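Receptor-type adenylate cyclase GRESAG 4.1 (Trypanosoma brucei, PDB 1FX2) makes cyclic AMP and diphosphate from ATP through its class III cyclase catalytic domain, the part present here, and could serve as a receptor for an unknown ligand. Local coordinates at residues A39-H42 / R43-S47; A118-D121 / P122-S126. All blocks are in the same frame, centred on the assembly; numbering follows the deposited sequence. Where two conformers were deposited one is given.

Both contacts are local, each between side chains a turn or so apart, and they lie about 26 Å apart centre to centre without touching. Contact 1 sits in the middle of helix 34-51 and is partly buried: Ala40, His41 and Val45 are buried, Arg43 and Arg46 exposed, and the helix packs against the seven-stranded sheet and helix 71-87. Contact 2 lies at the surface, where the loop after helix 94-109 turns into helix 122-128. Four consecutive backbone bonds run through contact 1, whereas contact 2 has one such bond and an aspartate side chain capping the first turn. Histidines and arginines dominate the first; methionine, valine and tyrosine, with the capping carboxylate, make up the second.

Contact 1: A39-H42 / R43-S47; sequences AAHH and RMVRS
Residues 39-42 and 43-47 are successive turns of one helix, tied by four i to i+4 backbone bonds from Arg43, Met44, Val45 and Arg46 N back to the carbonyls of Ala39, Ala40, His41 and His42, the straightest being Val45 N to His41 O at 170°. On the exposed side Arg43 doubles back along the helix. A bend at chi3 (-63°) folds its guanidinium over the preceding turn, with one face on Ala39 O and Ala40 CA and with NH2 3.5 Å from Ala40 CB. Arg46 runs extended alongside His42, pointing the same way. Its NH1 comes to 3.7 Å from His42 CD2, in the plane of the imidazole; the ring edge at CD2 is turned to one face of the guanidinium, the two planes standing 86° apart. Arg46 NH2 also forms a salt bridge with Glu56, on strand 55-60. The two imidazoles are joined by a hydrogen bond between His41 ND1 and His42 ND1 at 2.9 Å. Val45 CG2 lies over one face of the His41 ring, 4.4 Å from NE2, and Val45 also packs on Phe64 and Leu81. The Met44 side chain touches Phe85 and Trp90. For the imidazole pair to bond, one ND1 must carry the hydrogen and the other must accept it; which does which is not settled. Either way, the bond would tie the orientation of one ring to that of the other, with the His41 side chain about 4 Å from that of Asp62, a predicted magnesium ligand.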
# COMPACT_ATOMS: atom_id res chain seq x y z
N ALA A 39 7.26 24.31 22.68
CA ALA A 39 6.06 25.10 22.90
C ALA A 39 5.53 25.67 21.58
O ALA A 39 4.31 25.62 21.37
CB ALA A 39 6.38 26.23 23.89
N ALA A 40 6.42 26.06 20.65
CA ALA A 40 5.92 26.59 19.37
C ALA A 40 5.27 25.45 18.57
O ALA A 40 4.27 25.66 17.87
CB ALA A 40 7.04 27.27 18.57
N HIS A 41 5.92 24.28 18.63
CA HIS A 41 5.36 23.06 17.98
C HIS A 41 3.94 22.85 18.45
O HIS A 41 3.05 22.60 17.65
CB HIS A 41 6.36 21.86 18.32
CG HIS A 41 5.76 20.48 18.25
ND1 HIS A 41 5.02 19.96 19.30
CD2 HIS A 41 5.94 19.46 17.37
CE1 HIS A 41 4.80 18.65 19.07
NE2 HIS A 41 5.33 18.34 17.89
N HIS A 42 3.73 22.86 19.77
CA HIS A 42 2.36 22.63 20.26
C HIS A 42 1.38 23.70 19.81
O HIS A 42 0.23 23.43 19.51
CB HIS A 42 2.38 22.56 21.79
CG HIS A 42 2.74 21.23 22.36
ND1 HIS A 42 3.80 20.48 21.91
CD2 HIS A 42 2.20 20.52 23.38
CE1 HIS A 42 3.91 19.38 22.63
NE2 HIS A 42 2.94 19.37 23.52
N ARG A 43 1.82 24.97 19.81
CA ARG A 43 0.91 26.00 19.36
C ARG A 43 0.50 25.79 17.90
O ARG A 43 -0.66 25.94 17.53
CB ARG A 43 1.58 27.36 19.54
CG ARG A 43 1.69 27.78 20.95
CD ARG A 43 2.05 29.27 20.93
NE ARG A 43 3.36 29.54 20.30
CZ ARG A 43 4.52 29.51 20.97
NH1 ARG A 43 4.52 29.20 22.28
NH2 ARG A 43 5.62 29.94 20.39
N MET A 44 1.48 25.43 17.03
CA MET A 44 1.16 25.21 15.61
C MET A 44 0.25 23.98 15.44
O MET A 44 -0.72 24.05 14.69
CB MET A 44 2.41 25.07 14.78
CG MET A 44 3.16 26.41 14.66
SD MET A 44 4.52 26.33 13.46
CE MET A 44 5.74 25.39 14.49
N VAL A 45 0.58 22.88 16.13
CA VAL A 45 -0.29 21.67 15.99
C VAL A 45 -1.71 22.01 16.47
O VAL A 45 -2.67 21.66 15.81
CB VAL A 45 0.35 20.44 16.75
CG1 VAL A 45 -0.63 19.30 16.71
CG2 VAL A 45 1.72 20.05 16.08
N ARG A 46 -1.83 22.71 17.61
CA ARG A 46 -3.16 22.99 18.14
C ARG A 46 -3.90 23.94 17.28
O ARG A 46 -5.15 23.77 17.14
CB ARG A 46 -3.05 23.42 19.58
CG ARG A 46 -2.68 22.29 20.47
CD ARG A 46 -2.44 22.67 21.93
NE ARG A 46 -2.31 21.51 22.72
CZ ARG A 46 -1.58 21.41 23.80
NH1 ARG A 46 -0.79 22.45 24.22
NH2 ARG A 46 -1.79 20.39 24.56
N SER A 47 -3.23 24.89 16.63
CA SER A 47 -3.90 25.77 15.69
C SER A 47 -4.52 24.95 14.55
O SER A 47 -5.66 25.25 14.08
CB SER A 47 -2.91 26.75 15.12
OG SER A 47 -3.52 27.56 14.18

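Contact 2: A118-D121 / P122-S126; sequences AHMD and PEVYS
Asp121 is the N-cap residue of the helix that starts at Pro122, and its OD2 accepts the N-H of Glu123 at 2.9 Å, a capping bond. CG anti to the backbone N (chi1 -178°) sets the carboxylate beside its own carbonyl carbon, directed forward to the amide two residues on, which meets OD2 on the anti side and 33° out of the carboxylate plane. The aspartate and proline side chains cross at about a right angle, OD1 lying 3.7 Å from Pro122 CD. Asp121 O meanwhile receives Tyr125 N at 2.8 Å in a nearly straight bond, closing the first turn. Met120 lies along the side of this turn, its chain extended beyond CG (chi2 172°). Its CB rests 3.9 Å from Tyr125 CB, and CG meets Val124 CG1 at 4.0 Å where the two side chains cross. The sulfur makes a Met-aromatic contact with the tyrosine, SD standing 5.4 Å from the ring centroid in an oblique approach. Beyond the turn, the Tyr125 hydroxyl bonds to Asp96 and Arg133, and its ring takes a cation-pi contact from Arg100. Ala118 N bonds to Glu103, so this short helix and its entry loop are held against helix 94-109, just ahead of strand 134-141.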
# COMPACT_ATOMS: atom_id res chain seq x y z
N ALA A 118 22.01 15.78 4.68
CA ALA A 118 23.19 16.43 5.22
C ALA A 118 24.08 17.05 4.24
O ALA A 118 24.82 18.01 4.64
CB ALA A 118 24.01 15.37 6.04
N HIS A 119 24.02 16.58 3.00
CA HIS A 119 25.00 17.16 2.04
C HIS A 119 24.32 18.06 1.01
O HIS A 119 24.91 18.40 -0.01
CB HIS A 119 25.82 16.05 1.37
CG HIS A 119 26.54 15.12 2.33
ND1 HIS A 119 27.24 15.55 3.42
CD2 HIS A 119 26.59 13.78 2.32
CE1 HIS A 119 27.70 14.48 4.07
NE2 HIS A 119 27.32 13.41 3.42
N MET A 120 23.06 18.41 1.24
CA MET A 120 22.40 19.34 0.35
C MET A 120 22.96 20.77 0.44
O MET A 120 23.09 21.31 1.54
CB MET A 120 20.87 19.43 0.75
CG MET A 120 20.02 18.28 0.30
SD MET A 120 18.40 18.38 0.98
CE MET A 120 17.59 17.19 0.07
N ASP A 121 23.21 21.38 -0.73
CA ASP A 121 23.56 22.80 -0.76
C ASP A 121 22.52 23.57 0.06
O ASP A 121 21.34 23.23 0.03
CB ASP A 121 23.53 23.27 -2.22
CG ASP A 121 23.93 24.67 -2.34
OD1 ASP A 121 25.13 24.99 -2.57
OD2 ASP A 121 23.03 25.54 -2.29
N PRO A 122 22.91 24.59 0.80
CA PRO A 122 21.96 25.34 1.63
C PRO A 122 20.78 25.86 0.89
O PRO A 122 19.67 25.85 1.49
CB PRO A 122 22.81 26.52 2.18
CG PRO A 122 24.16 25.90 2.29
CD PRO A 122 24.30 25.05 1.02
N GLU A 123 20.91 26.21 -0.40
CA GLU A 123 19.72 26.74 -1.12
C GLU A 123 18.71 25.60 -1.35
O GLU A 123 17.48 25.78 -1.14
CB GLU A 123 20.17 27.34 -2.48
CG GLU A 123 21.06 28.56 -2.13
CD GLU A 123 20.39 29.92 -2.37
OE1 GLU A 123 21.15 30.93 -2.45
OE2 GLU A 123 19.13 29.99 -2.48
N VAL A 124 19.18 24.40 -1.62
CA VAL A 124 18.30 23.25 -1.80
C VAL A 124 17.74 22.88 -0.45
O VAL A 124 16.50 22.63 -0.32
CB VAL A 124 19.16 22.03 -2.32
CG1 VAL A 124 18.35 20.73 -2.39
CG2 VAL A 124 19.65 22.37 -3.75
N TYR A 125 18.60 22.72 0.56
CA TYR A 125 18.12 22.29 1.88
C TYR A 125 17.05 23.21 2.44
O TYR A 125 16.02 22.68 2.94
CB TYR A 125 19.35 22.32 2.83
CG TYR A 125 19.01 21.82 4.25
CD1 TYR A 125 19.13 20.48 4.55
CD2 TYR A 125 18.56 22.69 5.20
CE1 TYR A 125 18.82 19.99 5.85
CE2 TYR A 125 18.19 22.21 6.49
CZ TYR A 125 18.34 20.85 6.77
OH TYR A 125 18.00 20.35 8.01
N SER A 126 17.24 24.52 2.43
CA SER A 126 16.23 25.39 3.07
C SER A 126 14.87 25.35 2.41
O SER A 126 13.89 25.65 3.08
CB SER A 126 16.77 26.82 3.12
OG SER A 126 16.97 27.37 1.83